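Local coordinates for aminodeoxyfutalosine deaminase (Deinococcus radiodurans, PDB 2IMR), which deaminates aminodeoxyfutalosine to futalosine in menaquinone biosynthesis, using one zinc ion per subunit, at residues 241-254 against 275-289. Numbering follows the deposited sequence.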
ATOM      1  N   VAL A 241      10.260  -1.331  -2.438  1.00 14.38           N
ATOM      2  CA  VAL A 241      11.259  -1.926  -3.319  1.00 14.91           C
ATOM      3  C   VAL A 241      11.184  -1.462  -4.768  1.00 15.83           C
ATOM      4  O   VAL A 241      10.100  -1.398  -5.351  1.00 14.27           O
ATOM      5  CB  VAL A 241      11.149  -3.471  -3.298  1.00 16.57           C
ATOM      6  CG1 VAL A 241      12.234  -4.095  -4.173  1.00 17.72           C
ATOM      7  CG2 VAL A 241      11.264  -3.972  -1.864  1.00 16.30           C
ATOM      8  N   ALA A 242      12.349  -1.137  -5.328  1.00 12.81           N
ATOM      9  CA  ALA A 242      12.474  -0.703  -6.721  1.00 14.05           C
ATOM     10  C   ALA A 242      11.533   0.438  -7.119  1.00 15.44           C
ATOM     11  O   ALA A 242      10.962   0.438  -8.217  1.00 15.02           O
ATOM     12  CB  ALA A 242      12.268  -1.901  -7.656  1.00 13.94           C
ATOM     13  N   GLU A 243      11.401   1.422  -6.237  1.00 14.86           N
ATOM     14  CA  GLU A 243      10.521   2.555  -6.500  1.00 15.27           C
ATOM     15  C   GLU A 243      10.974   3.423  -7.667  1.00 16.23           C
ATOM     16  O   GLU A 243      10.191   3.682  -8.576  1.00 15.18           O
ATOM     17  CB  GLU A 243      10.372   3.420  -5.243  1.00 16.52           C
ATOM     18  CG  GLU A 243       9.478   4.644  -5.461  1.00 15.98           C
ATOM     19  CD  GLU A 243       9.277   5.461  -4.207  1.00 19.29           C
ATOM     20  OE1 GLU A 243      10.117   5.357  -3.288  1.00 19.68           O
ATOM     21  OE2 GLU A 243       8.289   6.225  -4.145  1.00 18.74           O
ATOM     22  N   HIS A 244      12.235   3.859  -7.648  1.00 14.14           N
ATOM     23  CA  HIS A 244      12.780   4.719  -8.700  1.00 15.54           C
ATOM     24  C   HIS A 244      13.768   3.935  -9.574  1.00 15.47           C
ATOM     25  O   HIS A 244      14.454   3.038  -9.089  1.00 14.55           O
ATOM     26  CB  HIS A 244      13.472   5.925  -8.045  1.00 15.75           C
ATOM     27  CG  HIS A 244      13.735   7.066  -8.979  1.00 16.78           C
ATOM     28  ND1 HIS A 244      14.885   7.166  -9.731  1.00 16.66           N
ATOM     29  CD2 HIS A 244      12.989   8.154  -9.287  1.00 17.09           C
ATOM     30  CE1 HIS A 244      14.836   8.267 -10.462  1.00 19.30           C
ATOM     31  NE2 HIS A 244      13.696   8.883 -10.211  1.00 18.26           N
ATOM     32  N   PRO A 245      13.841   4.251 -10.878  1.00 16.06           N
ATOM     33  CA  PRO A 245      14.773   3.519 -11.742  1.00 17.06           C
ATOM     34  C   PRO A 245      16.232   3.553 -11.294  1.00 18.17           C
ATOM     35  O   PRO A 245      16.982   2.609 -11.549  1.00 19.40           O
ATOM     36  CB  PRO A 245      14.561   4.163 -13.118  1.00 18.16           C
ATOM     37  CG  PRO A 245      14.054   5.537 -12.795  1.00 19.51           C
ATOM     38  CD  PRO A 245      13.110   5.276 -11.645  1.00 18.27           C
ATOM     39  N   THR A 246      16.634   4.631 -10.626  1.00 18.12           N
ATOM     40  CA  THR A 246      18.009   4.755 -10.160  1.00 18.73           C
ATOM     41  C   THR A 246      18.353   3.737  -9.066  1.00 18.02           C
ATOM     42  O   THR A 246      19.528   3.526  -8.755  1.00 17.73           O
ATOM     43  CB  THR A 246      18.302   6.189  -9.661  1.00 18.23           C
ATOM     44  OG1 THR A 246      17.275   6.610  -8.758  1.00 19.37           O
ATOM     45  CG2 THR A 246      18.360   7.157 -10.840  1.00 20.09           C
ATOM     46  N   GLU A 247      17.336   3.107  -8.481  1.00 16.65           N
ATOM     47  CA  GLU A 247      17.577   2.091  -7.461  1.00 16.24           C
ATOM     48  C   GLU A 247      18.034   0.821  -8.181  1.00 18.02           C
ATOM     49  O   GLU A 247      19.000   0.164  -7.777  1.00 17.44           O
ATOM     50  CB  GLU A 247      16.303   1.799  -6.659  1.00 15.63           C
ATOM     51  CG  GLU A 247      16.500   0.726  -5.581  1.00 15.19           C
ATOM     52  CD  GLU A 247      15.210   0.350  -4.872  1.00 14.80           C
ATOM     53  OE1 GLU A 247      14.354   1.240  -4.695  1.00 13.84           O
ATOM     54  OE2 GLU A 247      15.061  -0.830  -4.478  1.00 14.51           O
ATOM     55  N   LEU A 248      17.340   0.477  -9.261  1.00 17.29           N
ATOM     56  CA  LEU A 248      17.709  -0.708 -10.031  1.00 18.77           C
ATOM     57  C   LEU A 248      19.112  -0.510 -10.608  1.00 19.42           C
ATOM     58  O   LEU A 248      19.918  -1.443 -10.658  1.00 20.78           O
ATOM     59  CB  LEU A 248      16.710  -0.931 -11.168  1.00 17.37           C
ATOM     60  CG  LEU A 248      17.052  -2.027 -12.182  1.00 19.73           C
ATOM     61  CD1 LEU A 248      17.098  -3.392 -11.502  1.00 19.67           C
ATOM     62  CD2 LEU A 248      16.011  -2.012 -13.290  1.00 20.26           C
ATOM     63  N   GLU A 249      19.401   0.715 -11.031  1.00 19.09           N
ATOM     64  CA  GLU A 249      20.705   1.028 -11.605  1.00 21.63           C
ATOM     65  C   GLU A 249      21.869   0.785 -10.643  1.00 22.28           C
ATOM     66  O   GLU A 249      22.862   0.157 -11.016  1.00 20.17           O
ATOM     67  CB  GLU A 249      20.750   2.480 -12.082  1.00 22.26           C
ATOM     68  CG  GLU A 249      22.013   2.810 -12.877  1.00 26.03           C
ATOM     69  CD  GLU A 249      22.058   4.248 -13.358  1.00 29.22           C
ATOM     70  OE1 GLU A 249      20.987   4.880 -13.481  1.00 28.75           O
ATOM     71  OE2 GLU A 249      23.172   4.743 -13.632  1.00 29.67           O
ATOM     72  N   MET A 250      21.761   1.270  -9.407  1.00 21.72           N
ATOM     73  CA  MET A 250      22.867   1.072  -8.481  1.00 20.78           C
ATOM     74  C   MET A 250      23.066  -0.379  -8.084  1.00 20.69           C
ATOM     75  O   MET A 250      24.188  -0.786  -7.782  1.00 19.77           O
ATOM     76  CB  MET A 250      22.736   1.965  -7.239  1.00 22.14           C
ATOM     77  CG  MET A 250      21.509   1.768  -6.393  1.00 22.44           C
ATOM     78  SD  MET A 250      21.612   2.842  -4.926  1.00 22.53           S
ATOM     79  CE  MET A 250      20.387   2.063  -3.896  1.00 20.50           C
ATOM     80  N   PHE A 251      22.002  -1.177  -8.091  1.00 18.44           N
ATOM     81  CA  PHE A 251      22.178  -2.583  -7.756  1.00 18.44           C
ATOM     82  C   PHE A 251      22.933  -3.275  -8.884  1.00 19.46           C
ATOM     83  O   PHE A 251      23.568  -4.307  -8.680  1.00 20.10           O
ATOM     84  CB  PHE A 251      20.837  -3.278  -7.517  1.00 18.35           C
ATOM     85  CG  PHE A 251      20.381  -3.218  -6.088  1.00 17.38           C
ATOM     86  CD1 PHE A 251      19.822  -2.054  -5.571  1.00 18.66           C
ATOM     87  CD2 PHE A 251      20.567  -4.304  -5.241  1.00 16.65           C
ATOM     88  CE1 PHE A 251      19.459  -1.973  -4.231  1.00 16.32           C
ATOM     89  CE2 PHE A 251      20.209  -4.232  -3.902  1.00 16.00           C
ATOM     90  CZ  PHE A 251      19.652  -3.063  -3.396  1.00 18.05           C
ATOM     91  N   ARG A 252      22.866  -2.686 -10.071  1.00 21.27           N
ATOM     92  CA  ARG A 252      23.539  -3.233 -11.240  1.00 23.99           C
ATOM     93  C   ARG A 252      24.967  -2.723 -11.400  1.00 25.12           C
ATOM     94  O   ARG A 252      25.848  -3.474 -11.815  1.00 25.97           O
ATOM     95  CB  ARG A 252      22.752  -2.893 -12.508  1.00 23.67           C
ATOM     96  CG  ARG A 252      21.494  -3.721 -12.712  1.00 23.89           C
ATOM     97  CD  ARG A 252      20.663  -3.194 -13.876  1.00 23.58           C
ATOM     98  NE  ARG A 252      19.617  -4.140 -14.257  1.00 24.62           N
ATOM     99  CZ  ARG A 252      18.628  -3.873 -15.106  1.00 24.65           C
ATOM    100  NH1 ARG A 252      18.532  -2.678 -15.676  1.00 22.48           N
ATOM    101  NH2 ARG A 252      17.731  -4.809 -15.388  1.00 23.84           N
ATOM    102  N   THR A 253      25.194  -1.457 -11.060  1.00 25.44           N
ATOM    103  CA  THR A 253      26.514  -0.845 -11.228  1.00 24.97           C
ATOM    104  C   THR A 253      27.210  -0.353  -9.959  1.00 25.02           C
ATOM    105  O   THR A 253      28.414  -0.092  -9.973  1.00 23.41           O
ATOM    106  CB  THR A 253      26.429   0.367 -12.162  1.00 26.44           C
ATOM    107  OG1 THR A 253      25.773   1.443 -11.478  1.00 27.28           O
ATOM    108  CG2 THR A 253      25.638   0.019 -13.415  1.00 26.13           C
ATOM    109  N   GLY A 254      26.457  -0.210  -8.875  1.00 21.34           N
ATOM    110  CA  GLY A 254      27.042   0.292  -7.644  1.00 20.80           C
ATOM    111  C   GLY A 254      27.045   1.810  -7.648  1.00 19.39           C
ATOM    112  O   GLY A 254      27.471   2.450  -6.678  1.00 19.81           O
ATOM    113  N   ILE A 275      24.568  -4.048   1.320  1.00 13.69           N
ATOM    114  CA  ILE A 275      23.907  -5.302   0.965  1.00 15.22           C
ATOM    115  C   ILE A 275      24.696  -6.593   1.154  1.00 17.68           C
ATOM    116  O   ILE A 275      24.149  -7.689   0.983  1.00 16.92           O
ATOM    117  CB  ILE A 275      23.369  -5.237  -0.484  1.00 15.79           C
ATOM    118  CG1 ILE A 275      24.517  -5.054  -1.476  1.00 16.01           C
ATOM    119  CG2 ILE A 275      22.394  -4.074  -0.606  1.00 15.61           C
ATOM    120  CD1 ILE A 275      24.079  -5.114  -2.934  1.00 16.17           C
ATOM    121  N   GLY A 276      25.972  -6.470   1.506  1.00 17.39           N
ATOM    122  CA  GLY A 276      26.782  -7.650   1.759  1.00 20.37           C
ATOM    123  C   GLY A 276      27.236  -8.440   0.550  1.00 22.02           C
ATOM    124  O   GLY A 276      27.640  -9.599   0.676  1.00 23.18           O
ATOM    125  N   ARG A 277      27.168  -7.824  -0.622  1.00 21.00           N
ATOM    126  CA  ARG A 277      27.596  -8.473  -1.857  1.00 22.25           C
ATOM    127  C   ARG A 277      27.869  -7.377  -2.871  1.00 21.88           C
ATOM    128  O   ARG A 277      27.410  -6.249  -2.705  1.00 22.03           O
ATOM    129  CB  ARG A 277      26.512  -9.420  -2.382  1.00 21.23           C
ATOM    130  CG  ARG A 277      25.218  -8.728  -2.786  1.00 23.22           C
ATOM    131  CD  ARG A 277      24.126  -9.743  -3.112  1.00 23.51           C
ATOM    132  NE  ARG A 277      24.400 -10.483  -4.342  1.00 22.58           N
ATOM    133  CZ  ARG A 277      23.617 -11.449  -4.819  1.00 23.96           C
ATOM    134  NH1 ARG A 277      22.515 -11.798  -4.168  1.00 22.70           N
ATOM    135  NH2 ARG A 277      23.924 -12.055  -5.958  1.00 23.34           N
ATOM    136  N   GLU A 278      28.609  -7.707  -3.922  1.00 21.02           N
ATOM    137  CA  GLU A 278      28.945  -6.730  -4.944  1.00 22.32           C
ATOM    138  C   GLU A 278      27.831  -6.507  -5.960  1.00 23.70           C
ATOM    139  O   GLU A 278      27.194  -7.458  -6.414  1.00 24.27           O
ATOM    140  CB  GLU A 278      30.208  -7.171  -5.693  1.00 23.46           C
ATOM    141  CG  GLU A 278      31.464  -7.222  -4.846  1.00 24.67           C
ATOM    142  CD  GLU A 278      31.880  -5.852  -4.348  1.00 24.05           C
ATOM    143  OE1 GLU A 278      31.932  -4.916  -5.167  1.00 28.20           O
ATOM    144  OE2 GLU A 278      32.161  -5.710  -3.143  1.00 26.92           O
ATOM    145  N   PRO A 279      27.561  -5.241  -6.312  1.00 23.65           N
ATOM    146  CA  PRO A 279      26.510  -4.989  -7.299  1.00 24.11           C
ATOM    147  C   PRO A 279      27.012  -5.606  -8.603  1.00 25.31           C
ATOM    148  O   PRO A 279      28.223  -5.740  -8.798  1.00 24.44           O
ATOM    149  CB  PRO A 279      26.462  -3.465  -7.375  1.00 22.91           C
ATOM    150  CG  PRO A 279      26.871  -3.047  -5.983  1.00 24.53           C
ATOM    151  CD  PRO A 279      28.033  -3.983  -5.710  1.00 23.87           C
ATOM    152  N   GLY A 280      26.095  -5.979  -9.487  1.00 25.33           N
ATOM    153  CA  GLY A 280      26.493  -6.587 -10.746  1.00 26.80           C
ATOM    154  C   GLY A 280      25.392  -6.531 -11.785  1.00 27.97           C
ATOM    155  O   GLY A 280      24.229  -6.323 -11.441  1.00 25.82           O
ATOM    156  N   PRO A 281      25.727  -6.725 -13.071  1.00 29.30           N
ATOM    157  CA  PRO A 281      24.792  -6.698 -14.203  1.00 29.62           C
ATOM    158  C   PRO A 281      23.531  -7.534 -14.036  1.00 28.70           C
ATOM    159  O   PRO A 281      22.457  -7.153 -14.498  1.00 30.52           O
ATOM    160  CB  PRO A 281      25.648  -7.203 -15.363  1.00 30.65           C
ATOM    161  CG  PRO A 281      27.001  -6.710 -15.012  1.00 30.27           C
ATOM    162  CD  PRO A 281      27.088  -7.046 -13.541  1.00 30.61           C
ATOM    163  N   ASP A 282      23.666  -8.675 -13.376  1.00 29.35           N
ATOM    164  CA  ASP A 282      22.543  -9.581 -13.183  1.00 29.63           C
ATOM    165  C   ASP A 282      21.825  -9.417 -11.846  1.00 26.76           C
ATOM    166  O   ASP A 282      20.954 -10.216 -11.504  1.00 26.32           O
ATOM    167  CB  ASP A 282      23.042 -11.019 -13.332  1.00 34.21           C
ATOM    168  CG  ASP A 282      24.179 -11.338 -12.380  1.00 37.88           C
ATOM    169  OD1 ASP A 282      24.936 -10.406 -12.024  1.00 41.72           O
ATOM    170  OD2 ASP A 282      24.322 -12.519 -11.993  1.00 40.61           O
ATOM    171  N   LEU A 283      22.179  -8.384 -11.089  1.00 24.20           N
ATOM    172  CA  LEU A 283      21.546  -8.168  -9.794  1.00 21.41           C
ATOM    173  C   LEU A 283      20.437  -7.119  -9.853  1.00 19.86           C
ATOM    174  O   LEU A 283      20.467  -6.201 -10.674  1.00 19.68           O
ATOM    175  CB  LEU A 283      22.589  -7.736  -8.758  1.00 19.80           C
ATOM    176  CG  LEU A 283      22.118  -7.611  -7.305  1.00 22.48           C
ATOM    177  CD1 LEU A 283      21.737  -8.986  -6.757  1.00 21.78           C
ATOM    178  CD2 LEU A 283      23.222  -6.991  -6.461  1.00 20.65           C
ATOM    179  N   THR A 284      19.448  -7.287  -8.987  1.00 19.08           N
ATOM    180  CA  THR A 284      18.342  -6.342  -8.877  1.00 18.97           C
ATOM    181  C   THR A 284      17.952  -6.354  -7.408  1.00 18.25           C
ATOM    182  O   THR A 284      18.223  -7.320  -6.688  1.00 18.09           O
ATOM    183  CB  THR A 284      17.091  -6.764  -9.673  1.00 18.65           C
ATOM    184  OG1 THR A 284      16.434  -7.829  -8.980  1.00 17.94           O
ATOM    185  CG2 THR A 284      17.463  -7.208 -11.084  1.00 19.14           C
ATOM    186  N   PRO A 285      17.304  -5.283  -6.936  1.00 16.51           N
ATOM    187  CA  PRO A 285      16.922  -5.295  -5.523  1.00 16.22           C
ATOM    188  C   PRO A 285      16.031  -6.489  -5.174  1.00 15.88           C
ATOM    189  O   PRO A 285      16.088  -7.008  -4.061  1.00 15.32           O
ATOM    190  CB  PRO A 285      16.215  -3.946  -5.339  1.00 15.98           C
ATOM    191  CG  PRO A 285      15.722  -3.615  -6.734  1.00 17.73           C
ATOM    192  CD  PRO A 285      16.884  -4.037  -7.596  1.00 15.90           C
ATOM    193  N   VAL A 286      15.206  -6.926  -6.120  1.00 14.75           N
ATOM    194  CA  VAL A 286      14.326  -8.061  -5.861  1.00 16.13           C
ATOM    195  C   VAL A 286      15.122  -9.360  -5.756  1.00 15.99           C
ATOM    196  O   VAL A 286      14.894 -10.166  -4.848  1.00 17.24           O
ATOM    197  CB  VAL A 286      13.252  -8.192  -6.961  1.00 16.89           C
ATOM    198  CG1 VAL A 286      12.340  -9.374  -6.661  1.00 15.15           C
ATOM    199  CG2 VAL A 286      12.430  -6.895  -7.032  1.00 17.95           C
ATOM    200  N   ARG A 287      16.055  -9.569  -6.677  1.00 17.27           N
ATOM    201  CA  ARG A 287      16.870 -10.779  -6.638  1.00 20.08           C
ATOM    202  C   ARG A 287      17.673 -10.768  -5.340  1.00 19.57           C
ATOM    203  O   ARG A 287      17.832 -11.794  -4.686  1.00 20.37           O
ATOM    204  CB  ARG A 287      17.815 -10.840  -7.835  1.00 20.52           C
ATOM    205  CG  ARG A 287      18.588 -12.143  -7.904  1.00 23.86           C
ATOM    206  CD  ARG A 287      19.635 -12.138  -9.003  1.00 25.67           C
ATOM    207  NE  ARG A 287      20.569 -13.242  -8.803  1.00 28.72           N
ATOM    208  CZ  ARG A 287      21.853 -13.212  -9.140  1.00 31.21           C
ATOM    209  NH1 ARG A 287      22.372 -12.131  -9.706  1.00 33.66           N
ATOM    210  NH2 ARG A 287      22.626 -14.260  -8.884  1.00 34.26           N
ATOM    211  N   TYR A 288      18.173  -9.595  -4.972  1.00 20.20           N
ATOM    212  CA  TYR A 288      18.923  -9.439  -3.733  1.00 19.40           C
ATOM    213  C   TYR A 288      18.115  -9.960  -2.541  1.00 20.21           C
ATOM    214  O   TYR A 288      18.595 -10.787  -1.769  1.00 19.11           O
ATOM    215  CB  TYR A 288      19.268  -7.962  -3.518  1.00 18.37           C
ATOM    216  CG  TYR A 288      19.592  -7.603  -2.086  1.00 17.52           C
ATOM    217  CD1 TYR A 288      20.667  -8.194  -1.423  1.00 16.70           C
ATOM    218  CD2 TYR A 288      18.813  -6.670  -1.390  1.00 16.83           C
ATOM    219  CE1 TYR A 288      20.963  -7.869  -0.101  1.00 17.68           C
ATOM    220  CE2 TYR A 288      19.098  -6.338  -0.072  1.00 16.06           C
ATOM    221  CZ  TYR A 288      20.173  -6.941   0.568  1.00 16.24           C
ATOM    222  OH  TYR A 288      20.460  -6.619   1.874  1.00 15.74           O
ATOM    223  N   LEU A 289      16.885  -9.472  -2.388  1.00 18.57           N
ATOM    224  CA  LEU A 289      16.036  -9.902  -1.275  1.00 16.95           C
ATOM    225  C   LEU A 289      15.687 -11.382  -1.345  1.00 18.46           C
ATOM    226  O   LEU A 289      15.616 -12.067  -0.327  1.00 16.78           O
ATOM    227  CB  LEU A 289      14.736  -9.095  -1.249  1.00 15.74           C
ATOM    228  CG  LEU A 289      14.863  -7.614  -0.898  1.00 15.33           C
ATOM    229  CD1 LEU A 289      13.495  -6.935  -1.037  1.00 18.16           C
ATOM    230  CD2 LEU A 289      15.397  -7.481   0.521  1.00 14.19           C
TER
HETATM  231  O   HOH W   1      20.073  -6.754 -13.350  1.00 20.97           O
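Phe251 turns CG to the amide-nitrogen side, away from its carbonyl carbon (chi1 -90°), and a chi2 of 77° sets one ring face against Pro285, whose CB stands 3.9 Å from the ring centroid, almost on the normal, in a CH-pi contact. CD2 of Leu283 meets the ring edge, while Tyr288 crosses it obliquely, its CD2 3.8 Å from Phe251 CE2. Cutting Phe251 back to an alanine is likely to open a gap facing Pro285, Tyr288 and Ile275. Glu247 puts CG opposite its amide nitrogen (chi1 179°) and runs extended, bringing OE2 to 3.4 Å from Pro285 CB; OE2 also accepts from Ala242 N (2.9 Å), next to Glu243, the probable proton donor, tying the turn after strand 238-241 to the helix. Where helix 245-253 ends, Gly280 N donates to Phe251 O (3.1 Å), and Pro279 packs on Gly254. One water accepts from Arg252 NE (2.8 Å) and donates to the carbonyls of Pro281 and Leu283. Val241 CG2 touches Leu289 CD1 tip to tip. The contact joins the end of barrel strand 238-241 and helix 245-253 to the 276-284 loop and helix 285-292, Val241 also packing on strand 300-303 and Val286 on helix 309-318.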